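Local coordinates for mannosylglycerate hydrolase MGH1-like glycoside hydrolase domain-containing protein (Thermus thermophilus HB8, PDB 4WVA) that hydrolyses mannosylglycerate, a solute made by thermophiles under osmotic stress, to mannose and glycerate, and also cleaves glucosylglycerate, at residues L136-R140 and E261-W265; V233-F237 and A301-P305. The contacts are given in a common frame with arbitrary orientation. Residue numbers count along the deposited sequence, not the author numbering.

Contact 1 (L136-R140 and E261-W265); sequences LAFHR and EIEEW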
ATOM      1  N   LEU A 136     -13.309  10.308  17.870  1.00 12.43           N
ATOM      2  CA  LEU A 136     -12.234   9.435  18.318  1.00 12.50           C
ATOM      3  C   LEU A 136     -12.777   8.399  19.315  1.00 12.13           C
ATOM      4  O   LEU A 136     -12.416   7.226  19.263  1.00 11.75           O
ATOM      5  CB  LEU A 136     -11.121  10.276  18.942  1.00 13.77           C
ATOM      6  CG  LEU A 136      -9.847   9.566  19.371  1.00 14.42           C
ATOM      7  CD1 LEU A 136      -9.097   9.026  18.169  1.00 14.75           C
ATOM      8  CD2 LEU A 136      -8.978  10.528  20.162  1.00 15.82           C
ATOM      9  N   ALA A 137     -13.654   8.840  20.214  1.00 11.77           N
ATOM     10  CA  ALA A 137     -14.239   7.941  21.211  1.00 11.63           C
ATOM     11  C   ALA A 137     -15.146   6.897  20.572  1.00 11.19           C
ATOM     12  O   ALA A 137     -15.212   5.756  21.027  1.00 11.41           O
ATOM     13  CB  ALA A 137     -14.993   8.739  22.269  1.00 11.38           C
ATOM     14  N   PHE A 138     -15.849   7.278  19.500  1.00 11.19           N
ATOM     15  CA  PHE A 138     -16.675   6.347  18.765  1.00 10.80           C
ATOM     16  C   PHE A 138     -15.804   5.281  18.066  1.00 10.64           C
ATOM     17  O   PHE A 138     -16.078   4.083  18.157  1.00 10.41           O
ATOM     18  CB  PHE A 138     -17.561   7.113  17.762  1.00 10.86           C
ATOM     19  CG  PHE A 138     -18.386   6.245  16.841  1.00 10.21           C
ATOM     20  CD1 PHE A 138     -18.912   5.017  17.247  1.00 10.37           C
ATOM     21  CD2 PHE A 138     -18.679   6.686  15.555  1.00 10.61           C
ATOM     22  CE1 PHE A 138     -19.678   4.245  16.409  1.00 10.21           C
ATOM     23  CE2 PHE A 138     -19.460   5.923  14.712  1.00 10.37           C
ATOM     24  CZ  PHE A 138     -19.958   4.701  15.129  1.00 10.45           C
ATOM     25  N   HIS A 139     -14.755   5.720  17.375  1.00 11.09           N
ATOM     26  CA  HIS A 139     -13.870   4.782  16.705  1.00 11.48           C
ATOM     27  C   HIS A 139     -13.220   3.857  17.748  1.00 11.83           C
ATOM     28  O   HIS A 139     -13.136   2.648  17.556  1.00 12.31           O
ATOM     29  CB  HIS A 139     -12.813   5.525  15.903  1.00 11.13           C
ATOM     30  CG  HIS A 139     -13.295   6.079  14.591  1.00 11.73           C
ATOM     31  ND1 HIS A 139     -14.472   6.793  14.436  1.00 13.02           N
ATOM     32  CD2 HIS A 139     -12.724   6.034  13.372  1.00 11.31           C
ATOM     33  CE1 HIS A 139     -14.595   7.154  13.164  1.00 11.50           C
ATOM     34  NE2 HIS A 139     -13.535   6.727  12.507  1.00 12.96           N
ATOM     35  N   ARG A 140     -12.801   4.425  18.867  1.00 12.63           N
ATOM     36  CA  ARG A 140     -12.213   3.615  19.929  1.00 13.02           C
ATOM     37  C   ARG A 140     -13.173   2.539  20.442  1.00 12.46           C
ATOM     38  O   ARG A 140     -12.768   1.402  20.661  1.00 12.64           O
ATOM     39  CB  ARG A 140     -11.749   4.507  21.065  1.00 14.69           C
ATOM     40  CG  ARG A 140     -11.028   3.750  22.151  1.00 16.84           C
ATOM     41  CD  ARG A 140     -10.619   4.705  23.237  1.00 18.73           C
ATOM     42  NE  ARG A 140      -9.672   5.708  22.754  1.00 20.92           N
ATOM     43  CZ  ARG A 140      -9.845   7.019  22.779  1.00 22.81           C
ATOM     44  NH1 ARG A 140     -10.962   7.568  23.264  1.00 24.39           N
ATOM     45  NH2 ARG A 140      -8.864   7.798  22.334  1.00 23.56           N
ATOM     46  N   GLU A 261      -2.730   6.504  17.636  1.00 19.15           N
ATOM     47  CA  GLU A 261      -3.772   5.481  17.812  1.00 19.69           C
ATOM     48  C   GLU A 261      -4.491   5.203  16.483  1.00 17.88           C
ATOM     49  O   GLU A 261      -4.691   4.060  16.075  1.00 17.24           O
ATOM     50  CB  GLU A 261      -4.772   5.964  18.846  1.00 21.75           C
ATOM     51  CG  GLU A 261      -5.744   4.908  19.346  1.00 24.40           C
ATOM     52  CD  GLU A 261      -6.618   5.384  20.492  1.00 25.95           C
ATOM     53  OE1 GLU A 261      -7.347   4.546  21.062  1.00 27.54           O
ATOM     54  OE2 GLU A 261      -6.617   6.590  20.827  1.00 28.76           O
ATOM     55  N   ILE A 262      -4.852   6.284  15.814  1.00 15.59           N
ATOM     56  CA  ILE A 262      -5.567   6.210  14.534  1.00 14.18           C
ATOM     57  C   ILE A 262      -4.686   5.560  13.456  1.00 14.22           C
ATOM     58  O   ILE A 262      -5.164   4.786  12.632  1.00 13.62           O
ATOM     59  CB  ILE A 262      -5.998   7.613  14.063  1.00 13.34           C
ATOM     60  CG1 ILE A 262      -6.834   8.338  15.121  1.00 14.12           C
ATOM     61  CG2 ILE A 262      -6.817   7.509  12.780  1.00 13.47           C
ATOM     62  CD1 ILE A 262      -6.941   9.830  14.872  1.00 13.91           C
ATOM     63  N   GLU A 263      -3.387   5.868  13.465  1.00 14.28           N
ATOM     64  CA  GLU A 263      -2.472   5.265  12.512  1.00 14.50           C
ATOM     65  C   GLU A 263      -2.504   3.728  12.605  1.00 14.59           C
ATOM     66  O   GLU A 263      -2.481   3.043  11.584  1.00 13.65           O
ATOM     67  CB  GLU A 263      -1.039   5.763  12.726  1.00 14.59           C
ATOM     68  CG  GLU A 263      -0.840   7.256  12.494  1.00 14.67           C
ATOM     69  CD  GLU A 263       0.404   7.794  13.172  1.00 15.30           C
ATOM     70  OE1 GLU A 263       1.321   7.005  13.488  1.00 17.60           O
ATOM     71  OE2 GLU A 263       0.457   9.011  13.403  1.00 14.35           O
ATOM     72  N   GLU A 264      -2.554   3.203  13.822  1.00 15.73           N
ATOM     73  CA  GLU A 264      -2.629   1.750  13.998  1.00 17.17           C
ATOM     74  C   GLU A 264      -3.919   1.199  13.411  1.00 15.23           C
ATOM     75  O   GLU A 264      -3.897   0.170  12.729  1.00 15.03           O
ATOM     76  CB  GLU A 264      -2.496   1.352  15.467  1.00 21.09           C
ATOM     77  CG  GLU A 264      -1.369   2.085  16.171  1.00 25.76           C
ATOM     78  CD  GLU A 264      -0.698   1.295  17.271  1.00 31.94           C
ATOM     79  OE1 GLU A 264      -1.275   0.283  17.734  1.00 37.11           O
ATOM     80  OE2 GLU A 264       0.423   1.703  17.664  1.00 36.57           O
ATOM     81  N   TRP A 265      -5.035   1.901  13.614  1.00 13.36           N
ATOM     82  CA  TRP A 265      -6.298   1.441  13.043  1.00 13.19           C
ATOM     83  C   TRP A 265      -6.215   1.398  11.520  1.00 12.52           C
ATOM     84  O   TRP A 265      -6.732   0.477  10.866  1.00 12.27           O
ATOM     85  CB  TRP A 265      -7.478   2.337  13.442  1.00 13.38           C
ATOM     86  CG  TRP A 265      -7.709   2.456  14.928  1.00 13.69           C
ATOM     87  CD1 TRP A 265      -7.392   1.548  15.889  1.00 14.61           C
ATOM     88  CD2 TRP A 265      -8.352   3.545  15.603  1.00 13.59           C
ATOM     89  NE1 TRP A 265      -7.791   2.003  17.121  1.00 14.63           N
ATOM     90  CE2 TRP A 265      -8.383   3.227  16.974  1.00 14.15           C
ATOM     91  CE3 TRP A 265      -8.908   4.755  15.184  1.00 13.66           C
ATOM     92  CZ2 TRP A 265      -8.920   4.092  17.926  1.00 14.25           C
ATOM     93  CZ3 TRP A 265      -9.447   5.601  16.130  1.00 13.58           C
ATOM     94  CH2 TRP A 265      -9.445   5.264  17.488  1.00 14.13           C
TER
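Two helical segments, 136-140 and 261-265, whose axes approach to 11.6 Å are too distant for backbones to touch, and in such cases long side chains have to span the gap. Glu261, near the start of helix 260-275, makes the first bridge. Its extended side chain meets the guanidinium of Arg140 in a two-pronged salt bridge: NE of Arg140 donates to OE1 of Glu261 at 3.1 Å and NH2 of Arg140 to OE2 of Glu261 at 3.0 Å, both nearly straight, with the carboxylate at the edge of the guanidinium. The next residue, Ile262, is buried and reaches Leu136, CG1 of Ile262 lying 3.9 Å from CD1 of Leu136. Glu263 and Glu264 belong to another surface of the helix, where Glu263 forms a salt bridge with Arg268 of a second subunit. Trp265 then returns to the interface and gives up more area to the other segment than any other residue. Its CZ3 comes within 3.4 Å of CB of His139, and its CH2 lies 3.8 Å from CD1 of Leu136; the indole also stacks with Tyr143, farther along helix 121-146. The segments, inclined at 43°, tie helix 121-146 to helix 260-275 beside helix 235-254 in this (alpha/alpha)6-barrel protein. Leu136, Ile262, the indole and CB of His139 pack between the helices, while the ion pair lies at the more exposed side, implying a division by depth.

Contact 2 (V233-F237 and A301-P305); sequences VDVGF and AGFLP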
ATOM      1  N   VAL A 233     -18.183  -9.942   9.594  1.00 10.50           N
ATOM      2  CA  VAL A 233     -17.317  -8.869   9.122  1.00 10.60           C
ATOM      3  C   VAL A 233     -17.938  -8.365   7.820  1.00 10.18           C
ATOM      4  O   VAL A 233     -17.834  -9.001   6.771  1.00 10.31           O
ATOM      5  CB  VAL A 233     -15.852  -9.314   8.912  1.00 10.42           C
ATOM      6  CG1 VAL A 233     -15.043  -8.179   8.294  1.00 10.64           C
ATOM      7  CG2 VAL A 233     -15.246  -9.760  10.243  1.00 10.82           C
ATOM      8  N   ASP A 234     -18.595  -7.204   7.900  1.00 10.14           N
ATOM      9  CA  ASP A 234     -19.257  -6.589   6.771  1.00 10.21           C
ATOM     10  C   ASP A 234     -18.249  -5.771   5.956  1.00 10.04           C
ATOM     11  O   ASP A 234     -17.610  -4.839   6.485  1.00 10.30           O
ATOM     12  CB  ASP A 234     -20.398  -5.691   7.272  1.00 10.00           C
ATOM     13  CG  ASP A 234     -21.045  -4.860   6.166  1.00 10.48           C
ATOM     14  OD1 ASP A 234     -20.964  -5.218   4.970  1.00 10.55           O
ATOM     15  OD2 ASP A 234     -21.644  -3.810   6.518  1.00 10.94           O
ATOM     16  N   VAL A 235     -18.131  -6.082   4.676  1.00  9.85           N
ATOM     17  CA  VAL A 235     -17.233  -5.330   3.816  1.00  9.79           C
ATOM     18  C   VAL A 235     -17.627  -3.854   3.739  1.00  9.44           C
ATOM     19  O   VAL A 235     -16.763  -2.975   3.719  1.00  9.13           O
ATOM     20  CB  VAL A 235     -17.095  -5.948   2.400  1.00 10.14           C
ATOM     21  CG1 VAL A 235     -18.414  -5.975   1.638  1.00 10.26           C
ATOM     22  CG2 VAL A 235     -16.039  -5.212   1.606  1.00 10.37           C
ATOM     23  N   GLY A 236     -18.935  -3.568   3.713  1.00  9.28           N
ATOM     24  CA  GLY A 236     -19.382  -2.187   3.650  1.00  9.28           C
ATOM     25  C   GLY A 236     -18.998  -1.377   4.885  1.00  9.04           C
ATOM     26  O   GLY A 236     -18.382  -0.317   4.770  1.00  8.66           O
ATOM     27  N   PHE A 237     -19.366  -1.885   6.063  1.00  8.77           N
ATOM     28  CA  PHE A 237     -19.071  -1.246   7.340  1.00  9.33           C
ATOM     29  C   PHE A 237     -17.575  -0.984   7.433  1.00  9.18           C
ATOM     30  O   PHE A 237     -17.146   0.099   7.751  1.00  9.30           O
ATOM     31  CB  PHE A 237     -19.533  -2.133   8.497  1.00  9.32           C
ATOM     32  CG  PHE A 237     -19.618  -1.427   9.819  1.00  9.73           C
ATOM     33  CD1 PHE A 237     -18.486  -1.124  10.533  1.00  9.88           C
ATOM     34  CD2 PHE A 237     -20.854  -1.099  10.370  1.00  9.60           C
ATOM     35  CE1 PHE A 237     -18.568  -0.482  11.754  1.00 10.12           C
ATOM     36  CE2 PHE A 237     -20.942  -0.465  11.587  1.00 10.04           C
ATOM     37  CZ  PHE A 237     -19.805  -0.148  12.279  1.00 10.34           C
ATOM     38  N   ALA A 301     -22.074  -3.536  -1.637  1.00  8.80           N
ATOM     39  CA  ALA A 301     -21.128  -3.220  -0.562  1.00  9.00           C
ATOM     40  C   ALA A 301     -19.698  -3.632  -0.906  1.00  8.67           C
ATOM     41  O   ALA A 301     -18.747  -3.019  -0.453  1.00  8.91           O
ATOM     42  CB  ALA A 301     -21.543  -3.880   0.742  1.00  8.98           C
ATOM     43  N   GLY A 302     -19.560  -4.668  -1.719  1.00  8.98           N
ATOM     44  CA  GLY A 302     -18.264  -5.148  -2.154  1.00  8.98           C
ATOM     45  C   GLY A 302     -17.486  -4.210  -3.060  1.00  9.33           C
ATOM     46  O   GLY A 302     -16.319  -4.459  -3.293  1.00  9.52           O
ATOM     47  N   PHE A 303     -18.125  -3.154  -3.572  1.00  9.28           N
ATOM     48  CA  PHE A 303     -17.433  -2.086  -4.294  1.00  9.50           C
ATOM     49  C   PHE A 303     -16.866  -1.029  -3.337  1.00  9.45           C
ATOM     50  O   PHE A 303     -15.996  -0.247  -3.728  1.00  8.98           O
ATOM     51  CB  PHE A 303     -18.355  -1.391  -5.296  1.00  9.62           C
ATOM     52  CG  PHE A 303     -18.717  -2.229  -6.482  1.00  9.96           C
ATOM     53  CD1 PHE A 303     -17.906  -2.227  -7.619  1.00  9.99           C
ATOM     54  CD2 PHE A 303     -19.861  -2.997  -6.472  1.00  9.84           C
ATOM     55  CE1 PHE A 303     -18.236  -2.992  -8.721  1.00  9.85           C
ATOM     56  CE2 PHE A 303     -20.199  -3.773  -7.581  1.00  9.94           C
ATOM     57  CZ  PHE A 303     -19.381  -3.780  -8.686  1.00  9.90           C
ATOM     58  N   LEU A 304     -17.300  -1.029  -2.078  1.00  9.34           N
ATOM     59  CA  LEU A 304     -16.970   0.083  -1.197  1.00  9.43           C
ATOM     60  C   LEU A 304     -15.484   0.158  -0.806  1.00  9.07           C
ATOM     61  O   LEU A 304     -15.035   1.228  -0.440  1.00  9.31           O
ATOM     62  CB  LEU A 304     -17.898   0.134   0.012  1.00  9.59           C
ATOM     63  CG  LEU A 304     -19.344   0.524  -0.324  1.00  9.69           C
ATOM     64  CD1 LEU A 304     -20.200   0.319   0.908  1.00  9.50           C
ATOM     65  CD2 LEU A 304     -19.428   1.967  -0.802  1.00  9.74           C
ATOM     66  N   PRO A 305     -14.700  -0.929  -0.953  1.00  9.25           N
ATOM     67  CA  PRO A 305     -13.260  -0.682  -0.712  1.00  9.33           C
ATOM     68  C   PRO A 305     -12.633   0.365  -1.636  1.00  9.26           C
ATOM     69  O   PRO A 305     -11.615   0.953  -1.296  1.00  9.69           O
ATOM     70  CB  PRO A 305     -12.642  -2.076  -0.834  1.00  9.48           C
ATOM     71  CG  PRO A 305     -13.736  -2.963  -0.354  1.00  9.41           C
ATOM     72  CD  PRO A 305     -14.983  -2.370  -0.973  1.00  9.29           C
TER
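This is a buried, purely van der Waals contact between the first turn of helix 235-254 and the 3-10 turn that leads into the short helix 305-308, close to the centre of the chain. No hydrogen bond crosses it, and closeness is its main feature: the CA atoms of Gly236 and Ala301 are only 4.7 Å apart. Absence of a side chain at Gly236 permits this, since an ideal CB there would stand 3.3 Å from CB of Ala301. Into the same bare surface comes Leu304, its CD1 3.8 Å from CA of Gly236. Val235 points at the turn: CG1 lies 3.9 Å from CB of Ala301 and 3.6 Å from O of Ala301, while CG2 also reaches CG of Pro305 at 3.8 Å. The helix start illustrates N-capping. Asp234 accepts from the backbone, OD1 receiving N of Gly236 at 2.9 Å and OD2 receiving N of Phe237 in a weak bond of 3.0 Å, so the carboxylate is engaged with its own helix, at the start of a long helix of this (alpha/alpha)6-barrel enzyme. Trp34, probably a substrate-binding residue, has its side chain about 6 Å from that of Leu304. Within 301-305, N of Leu304 donates to O of Ala301 at 2.9 Å, closing the turn, while the CA-to-CB bond of Phe303 points away and its ring packs edge-to-face with those of Phe283 and Trp326.

How the contacts relate
Depth in the fold separates the two contacts. Contact 2 is wholly buried, its centre about 10 Å from the centre of the chain, and joins a helix start to a turn through apolar side chains fitted round a glycine; contact 1 is partly buried, its centre about 19 Å from the chain centre, and spans two helices with long side chains, including an ion pair. Helix 235-254 links them: it supplies one side of contact 2 at its beginning, and farther along Leu241, Ala244 and Asn245 touch His139 of contact 1. The nearest atoms of the two contacts, about 6 Å apart, do not touch. Charge differs too: across contact 1 it pairs helices, whereas the carboxylate in contact 2 caps its own.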